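Local coordinates for protein hydroxyglutarate synthase (Pseudomonas putida, PDB 6W1G) that catalyses the iron(II)-dependent decarboxylation and hydroxylation of 2-oxoadipate to D-2-hydroxyglutarate, a step of D-lysine catabolism, at residues 32-37 and 244-249. Sequence-based numbering, arbitrary orientation.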
loop_
_atom_site.group_PDB
_atom_site.type_symbol
_atom_site.label_atom_id
_atom_site.label_comp_id
_atom_site.label_asym_id
_atom_site.label_seq_id
_atom_site.Cartn_x
_atom_site.Cartn_y
_atom_site.Cartn_z
ATOM N N GLY A 32 11.375 -14.172 3.645
ATOM C CA GLY A 32 12.613 -14.205 2.900
ATOM C C GLY A 32 12.547 -15.080 1.658
ATOM O O GLY A 32 13.081 -14.716 0.598
ATOM N N THR A 33 11.908 -16.254 1.774
ATOM C CA THR A 33 11.676 -17.097 0.605
ATOM C C THR A 33 10.885 -16.346 -0.453
ATOM O O THR A 33 11.231 -16.399 -1.641
ATOM C CB THR A 33 10.941 -18.341 1.081
ATOM O OG1 THR A 33 11.697 -18.941 2.137
ATOM C CG2 THR A 33 10.774 -19.310 -0.058
ATOM N N LEU A 34 9.822 -15.666 -0.045
ATOM C CA LEU A 34 9.061 -14.873 -0.998
ATOM C C LEU A 34 9.921 -13.818 -1.686
ATOM O O LEU A 34 9.826 -13.607 -2.902
ATOM C CB LEU A 34 7.881 -14.208 -0.293
ATOM C CG LEU A 34 7.019 -13.318 -1.191
ATOM C CD1 LEU A 34 6.301 -14.108 -2.248
ATOM C CD2 LEU A 34 6.038 -12.554 -0.333
ATOM N N LEU A 35 10.746 -13.115 -0.927
ATOM C CA LEU A 35 11.588 -12.095 -1.536
ATOM C C LEU A 35 12.505 -12.661 -2.607
ATOM O O LEU A 35 12.748 -12.015 -3.640
ATOM C CB LEU A 35 12.433 -11.349 -0.516
ATOM C CG LEU A 35 11.704 -10.486 0.492
ATOM C CD1 LEU A 35 12.751 -9.773 1.326
ATOM C CD2 LEU A 35 10.772 -9.559 -0.117
ATOM N N GLU A 36 13.048 -13.868 -2.384
ATOM C CA GLU A 36 13.903 -14.473 -3.409
ATOM C C GLU A 36 13.104 -14.768 -4.671
ATOM O O GLU A 36 13.577 -14.543 -5.785
ATOM C CB GLU A 36 14.521 -15.751 -2.833
ATOM C CG GLU A 36 15.536 -15.486 -1.738
ATOM C CD GLU A 36 16.105 -16.736 -1.088
ATOM O OE1 GLU A 36 15.493 -17.817 -1.207
ATOM O OE2 GLU A 36 17.169 -16.620 -0.441
ATOM N N LEU A 37 11.877 -15.238 -4.504
ATOM C CA LEU A 37 11.023 -15.528 -5.647
ATOM C C LEU A 37 10.651 -14.248 -6.388
ATOM O O LEU A 37 10.657 -14.213 -7.609
ATOM C CB LEU A 37 9.793 -16.253 -5.143
ATOM C CG LEU A 37 8.845 -16.792 -6.200
ATOM C CD1 LEU A 37 9.530 -17.849 -7.104
ATOM C CD2 LEU A 37 7.656 -17.392 -5.483
ATOM N N LYS A 244 7.343 -23.509 -3.066
ATOM C CA LYS A 244 8.099 -22.989 -1.931
ATOM C C LYS A 244 7.352 -23.104 -0.604
ATOM O O LYS A 244 7.822 -22.574 0.391
ATOM C CB LYS A 244 8.509 -21.531 -2.206
ATOM C CG LYS A 244 9.457 -21.343 -3.396
ATOM C CD LYS A 244 10.782 -22.036 -3.169
ATOM C CE LYS A 244 11.656 -21.970 -4.415
ATOM N NZ LYS A 244 12.857 -21.116 -4.198
ATOM N N GLY A 245 6.202 -23.789 -0.575
ATOM C CA GLY A 245 5.488 -23.970 0.679
ATOM C C GLY A 245 4.614 -22.824 1.123
ATOM O O GLY A 245 4.268 -22.745 2.309
ATOM N N ILE A 246 4.248 -21.909 0.217
ATOM C CA ILE A 246 3.376 -20.785 0.547
ATOM C C ILE A 246 2.225 -20.775 -0.454
ATOM O O ILE A 246 2.090 -19.803 -1.242
ATOM C CB ILE A 246 4.175 -19.469 0.629
ATOM C CG1 ILE A 246 5.195 -19.370 -0.517
ATOM C CG2 ILE A 246 4.881 -19.390 1.990
ATOM C CD1 ILE A 246 5.869 -17.994 -0.622
ATOM N N PRO A 247 1.459 -21.877 -0.571
ATOM C CA PRO A 247 0.406 -21.895 -1.592
ATOM C C PRO A 247 -0.534 -20.742 -1.340
ATOM O O PRO A 247 -1.088 -20.612 -0.228
ATOM C CB PRO A 247 -0.306 -23.232 -1.369
ATOM C CG PRO A 247 0.021 -23.608 -0.004
ATOM C CD PRO A 247 1.411 -23.071 0.271
ATOM N N PRO A 248 -0.761 -19.903 -2.325
ATOM C CA PRO A 248 -1.613 -18.749 -2.060
ATOM C C PRO A 248 -3.054 -19.095 -2.368
ATOM O O PRO A 248 -3.371 -20.125 -2.960
ATOM C CB PRO A 248 -1.122 -17.721 -3.068
ATOM C CG PRO A 248 -0.727 -18.550 -4.262
ATOM C CD PRO A 248 -0.099 -19.799 -3.641
ATOM N N LYS A 249 -3.924 -18.192 -1.957
ATOM C CA LYS A 249 -5.293 -18.251 -2.410
ATOM C C LYS A 249 -5.328 -18.161 -3.925
ATOM O O LYS A 249 -4.665 -17.308 -4.541
ATOM C CB LYS A 249 -6.054 -17.095 -1.775
ATOM C CG LYS A 249 -6.162 -17.158 -0.241
ATOM C CD LYS A 249 -7.052 -18.262 0.263
ATOM C CE LYS A 249 -7.583 -17.882 1.654
ATOM N NZ LYS A 249 -7.596 -19.031 2.596
HETATM O O HOH W 1 12.395 -18.628 -3.049
#
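Thr33 and Lys244 make a small, mostly apolar contact between one face of helix 29-48 and the loop that follows helix 234-240. It is partly buried. Thr33 CG2 touches the aliphatic part of Lys244, with CB nearest at 3.8 Å. CG and CD of the same lysine both lie 4.1 Å from that Thr33 CG2. The methyl thus sits against three carbons of the lysine, the two side chains crossing at an angle. The Thr33 rotamer explains this. CG2 is anti to the backbone N, and OG1 sits beside that N (chi1 -54°).

Lys244 bends at chi2 (-63°) and again at chi4, and its chain runs past Thr33 to bring NZ to a water. This water joins the two segments. It accepts from Lys244 NZ at 2.8 Å and donates to Thr33 O at 2.9 Å. Thr33 O also takes the helical bond from Leu37 N, at 3.2 Å, so two donors share this carbonyl. Glu36 OE1 lies 5.2 Å from Lys244 NZ. The opposite charges do not touch there, but they may attract weakly between these exposed side chains.

The protein belongs to the 2-oxoadipate dioxygenase/decarboxylase family of the glyoxalase clan, consistent with a vicinal oxygen chelate type of fold. Its metal site, His70, His226 and Glu294, holds nickel here in the place of iron(II). The side chain of Leu34 is about 7 Å from that of Glu294.

Leu34 CD1 meets Ile246 CD1 at 4.2 Å, methyl to methyl. Both side chains also pack on Phe269 of strand 264-275. Ile246 and Leu37 further share Met241, while Leu34 and Leu37 both touch Ile237 of helix 234-240. Beyond Ile246 the loop leaves the helix, and Lys249 pairs by backbone hydrogen bonding with Ser268.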